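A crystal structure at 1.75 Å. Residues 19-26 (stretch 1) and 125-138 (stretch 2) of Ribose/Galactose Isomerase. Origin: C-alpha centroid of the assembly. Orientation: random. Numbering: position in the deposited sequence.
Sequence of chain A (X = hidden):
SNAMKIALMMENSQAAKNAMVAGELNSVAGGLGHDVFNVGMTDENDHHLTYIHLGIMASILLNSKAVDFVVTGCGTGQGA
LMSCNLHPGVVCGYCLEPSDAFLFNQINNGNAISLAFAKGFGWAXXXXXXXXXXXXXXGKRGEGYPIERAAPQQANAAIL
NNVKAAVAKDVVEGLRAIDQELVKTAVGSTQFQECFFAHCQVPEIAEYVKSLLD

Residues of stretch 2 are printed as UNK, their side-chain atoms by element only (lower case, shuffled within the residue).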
# COMPACT_ATOMS: atom_id res chain seq x y z
N ALA A 19 -21.40 -1.84 11.41
CA ALA A 19 -22.49 -2.19 10.49
C ALA A 19 -21.96 -2.47 9.07
O ALA A 19 -22.35 -3.45 8.43
CB ALA A 19 -23.57 -1.10 10.46
N MSE A 20 -21.09 -1.59 8.59
CA MSE A 20 -20.46 -1.79 7.29
C MSE A 20 -19.67 -3.11 7.26
O MSE A 20 -19.83 -3.91 6.35
CB MSE A 20 -19.55 -0.61 6.93
CG MSE A 20 -18.86 -0.73 5.58
SE MSE A 20 -17.09 -1.55 5.79
CE MSE A 20 -16.36 -0.29 7.08
N VAL A 21 -18.83 -3.34 8.26
CA VAL A 21 -17.97 -4.51 8.19
C VAL A 21 -18.79 -5.80 8.30
O VAL A 21 -18.58 -6.74 7.55
CB VAL A 21 -16.87 -4.50 9.28
CG1 VAL A 21 -16.07 -5.79 9.21
CG2 VAL A 21 -15.96 -3.30 9.10
N ALA A 22 -19.74 -5.81 9.23
CA ALA A 22 -20.62 -6.96 9.39
C ALA A 22 -21.40 -7.21 8.10
O ALA A 22 -21.59 -8.36 7.68
CB ALA A 22 -21.57 -6.73 10.55
N GLY A 23 -21.84 -6.13 7.48
CA GLY A 23 -22.51 -6.23 6.18
C GLY A 23 -21.68 -6.97 5.16
O GLY A 23 -22.15 -7.92 4.52
N GLU A 24 -20.42 -6.56 5.01
CA GLU A 24 -19.54 -7.20 4.04
C GLU A 24 -19.24 -8.64 4.46
O GLU A 24 -19.20 -9.53 3.62
CB GLU A 24 -18.24 -6.41 3.86
CG GLU A 24 -18.44 -4.96 3.35
CD GLU A 24 -18.90 -4.89 1.91
OE1 GLU A 24 -18.98 -5.95 1.24
OE2 GLU A 24 -19.19 -3.77 1.44
N LEU A 25 -19.03 -8.87 5.76
CA LEU A 25 -18.66 -10.22 6.21
C LEU A 25 -19.82 -11.19 5.98
O LEU A 25 -19.63 -12.30 5.49
CB LEU A 25 -18.22 -10.23 7.69
CG LEU A 25 -17.66 -11.56 8.20
CD1 LEU A 25 -16.42 -11.97 7.38
CD2 LEU A 25 -17.29 -11.43 9.68
N ASN A 26 -21.02 -10.76 6.36
CA ASN A 26 -22.20 -11.58 6.18
C ASN A 26 -22.43 -11.87 4.71
O ASN A 26 -22.70 -13.01 4.33
CB ASN A 26 -23.40 -10.87 6.79
CG ASN A 26 -23.53 -11.16 8.27
OD1 ASN A 26 -23.50 -12.32 8.68
ND2 ASN A 26 -23.64 -10.11 9.08
N UNK A 125 -13.03 2.35 1.02
CA UNK A 125 -12.42 1.42 1.97
C UNK A 125 -13.21 0.12 2.14
O UNK A 125 -12.65 -0.94 2.39
N UNK A 126 -14.54 0.21 1.99
CA UNK A 126 -15.38 -0.96 2.17
C UNK A 126 -15.12 -2.03 1.10
O UNK A 126 -15.36 -3.22 1.35
o UNK A 126 -16.40 1.94 1.26
c UNK A 126 -17.09 1.28 0.46
o UNK A 126 -17.52 1.75 -0.61
c UNK A 126 -16.87 -0.57 2.18
c UNK A 126 -17.45 -0.15 0.84
N UNK A 127 -14.68 -1.61 -0.09
CA UNK A 127 -14.32 -2.53 -1.17
C UNK A 127 -13.16 -3.42 -0.74
O UNK A 127 -13.19 -4.64 -0.91
c UNK A 127 -14.72 -0.33 -4.28
c UNK A 127 -15.13 -1.00 -3.00
c UNK A 127 -13.93 -1.75 -2.42
c UNK A 127 -16.27 -1.98 -3.22
N UNK A 128 -12.12 -2.80 -0.20
CA UNK A 128 -10.96 -3.54 0.28
C UNK A 128 -11.37 -4.54 1.38
O UNK A 128 -10.90 -5.68 1.40
n UNK A 128 -8.17 -3.09 2.39
o UNK A 128 -7.98 -3.91 0.30
c UNK A 128 -8.60 -3.25 1.13
c UNK A 128 -9.89 -2.56 0.77
N UNK A 129 -12.26 -4.13 2.29
CA UNK A 129 -12.74 -5.07 3.32
C UNK A 129 -13.42 -6.26 2.65
O UNK A 129 -13.15 -7.42 2.99
c UNK A 129 -13.76 -4.38 4.24
c UNK A 129 -13.10 -3.25 5.02
c UNK A 129 -14.43 -5.40 5.18
N UNK A 130 -14.30 -5.98 1.70
CA UNK A 130 -14.97 -7.06 0.97
C UNK A 130 -13.98 -8.02 0.33
O UNK A 130 -14.12 -9.25 0.44
c UNK A 130 -18.83 -4.74 -2.15
c UNK A 130 -15.88 -6.46 -0.13
n UNK A 130 -19.59 -3.85 -1.51
n UNK A 130 -18.35 -5.79 -1.47
c UNK A 130 -17.50 -6.84 -2.03
c UNK A 130 -16.66 -7.51 -0.90
n UNK A 130 -18.55 -4.56 -3.44
N UNK A 131 -12.99 -7.46 -0.37
CA UNK A 131 -12.03 -8.25 -1.12
C UNK A 131 -11.15 -9.08 -0.17
O UNK A 131 -10.76 -10.22 -0.46
c UNK A 131 -13.87 -5.97 -4.32
o UNK A 131 -13.74 -4.22 -5.97
c UNK A 131 -13.23 -6.73 -3.32
c UNK A 131 -11.88 -6.52 -3.02
c UNK A 131 -11.15 -7.34 -1.96
c UNK A 131 -11.21 -5.52 -3.73
c UNK A 131 -13.16 -4.98 -4.98
c UNK A 131 -11.83 -4.77 -4.70
N UNK A 132 -10.81 -8.49 0.97
CA UNK A 132 -10.09 -9.23 2.00
C UNK A 132 -10.89 -10.46 2.43
O UNK A 132 -10.34 -11.55 2.55
c UNK A 132 -9.55 -9.21 4.52
c UNK A 132 -9.78 -8.34 3.23
c UNK A 132 -8.46 -6.24 3.95
c UNK A 132 -8.60 -7.40 2.92
N UNK A 133 -12.19 -10.30 2.65
CA UNK A 133 -13.00 -11.42 3.10
C UNK A 133 -13.11 -12.48 2.00
O UNK A 133 -13.12 -13.67 2.28
c UNK A 133 -15.45 -8.45 6.25
c UNK A 133 -14.38 -10.10 4.81
c UNK A 133 -15.43 -9.24 5.09
c UNK A 133 -13.33 -10.18 5.71
c UNK A 133 -14.37 -8.52 7.17
c UNK A 133 -13.31 -9.38 6.90
c UNK A 133 -14.39 -10.95 3.55
N UNK A 134 -13.18 -12.02 0.76
CA UNK A 134 -13.23 -12.93 -0.37
C UNK A 134 -12.02 -13.85 -0.40
O UNK A 134 -12.16 -15.04 -0.67
c UNK A 134 -13.29 -12.14 -1.69
o UNK A 134 -15.72 -9.93 -3.38
c UNK A 134 -14.65 -10.53 -3.12
c UNK A 134 -14.59 -11.38 -1.84
o UNK A 134 -13.64 -10.47 -3.85
N UNK A 135 -10.83 -13.30 -0.16
CA UNK A 135 -9.62 -14.11 -0.19
C UNK A 135 -9.40 -14.90 1.12
O UNK A 135 -8.84 -16.00 1.11
c UNK A 135 -8.49 -12.53 -1.88
c UNK A 135 -8.40 -13.26 -0.53
c UNK A 135 -8.96 -13.44 -2.99
c UNK A 135 -9.04 -12.62 -4.31
n UNK A 135 -9.85 -13.28 -5.35
N UNK A 136 -9.84 -14.35 2.25
CA UNK A 136 -9.67 -15.05 3.54
C UNK A 136 -10.49 -16.33 3.64
O UNK A 136 -10.07 -17.29 4.28
c UNK A 136 -10.02 -14.15 4.72
N UNK A 137 -11.65 -16.34 3.00
CA UNK A 137 -12.65 -17.36 3.31
C UNK A 137 -13.03 -18.23 2.10
O UNK A 137 -13.98 -19.03 2.17
c UNK A 137 -13.53 -13.92 6.51
c UNK A 137 -12.49 -15.90 7.40
c UNK A 137 -13.87 -14.62 5.37
c UNK A 137 -12.83 -16.58 6.23
c UNK A 137 -12.85 -14.57 7.55
c UNK A 137 -13.87 -16.70 3.96
c UNK A 137 -13.53 -15.95 5.22
N UNK A 138 -12.28 -18.08 1.02
CA UNK A 138 -12.43 -18.93 -0.16
C UNK A 138 -11.25 -19.89 -0.21
O UNK A 138 -10.11 -19.51 0.05
c UNK A 138 -12.68 -18.97 -2.68
c UNK A 138 -12.43 -18.09 -1.46
o UNK A 138 -13.45 -17.08 -1.41

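Position 125 has no side-chain atoms: Gly125, which makes no contact with stretch 1. Position 126 carries three carbons, the third bearing two oxygens. Its CB lies 3.7 Å from SE of the selenomethionine Met20, while the carboxylate leads away, one oxygen hydrogen-bonded elsewhere in the structure; this is Glu126, whose contribution here is aliphatic. Position 127 has four carbons forked at the second. Its CA-to-CB bond points away; the end comes nearer without contact: Leu127. At 128, two carbons end in one oxygen and one nitrogen, out of reach: Asn128.

Position 129 has one carbon carrying two more, near Met20, Val21 and Glu24. It is Val129, with CG1 4.4 Å from Val21 CG1 and 4.2 Å from Glu24 CB, and CG2 4.4 Å from Met20 SE. The split between methyls is slight: CG1 is itself 4.7 Å from Met20 SE.

Position 130 runs through three carbons to a nitrogen, then a carbon with two more nitrogens, and meets the carboxylate of Glu24. This is Arg130. Its NE donates to Glu24 OE1 at 2.8 Å, with a nearly straight angle of 178°, and its NH2 donates to Glu24 OE2 at 3.0 Å and 149°, a two-pronged salt bridge.

Position 131, one carbon and a six-carbon ring bearing an oxygen, is Tyr131; position 132, four carbons forked at the first with one longer arm, is Ile132. Neither reaches stretch 1.

Position 133 has one carbon and a bare six-carbon ring, packed against Val21, Glu24 and Leu25. It is Phe133. Leu25 CD1 sits 3.6 Å from the ring centroid and 8° off the normal, a CH-pi contact over one face, while Val21 O approaches the edge, 3.8 Å from CE2.

Position 134, three carbons with two terminal oxygens, is Glu134; 135, four carbons in a row ending in nitrogen, is Lys135; 136, a single carbon, is Ala136. All three miss stretch 1. Position 137, again one carbon and a bare six-carbon ring, meets Leu25. It is Phe137, the first residue to leave helical phi/psi; its CE2 lies 3.6 Å from Leu25 CD1. Position 138, one carbon carrying an oxygen and a carbon, is out of reach: Thr138, whose OG1 donates to Glu134 O at 2.5 Å.

The rule is a knob with a charged tip. The helices cross at -36° with axes 9.2 Å apart, and Glu24 fits among Glu126, Val129, Arg130 and Phe133. Its CB packs near Val129 while its carboxylate pairs with Arg130, so a buried acid gains a partner. Leu25 extends the apolar packing to both phenylalanine rings.

Stretch 2, residues 125-138: GELNVRYIFEKAFT
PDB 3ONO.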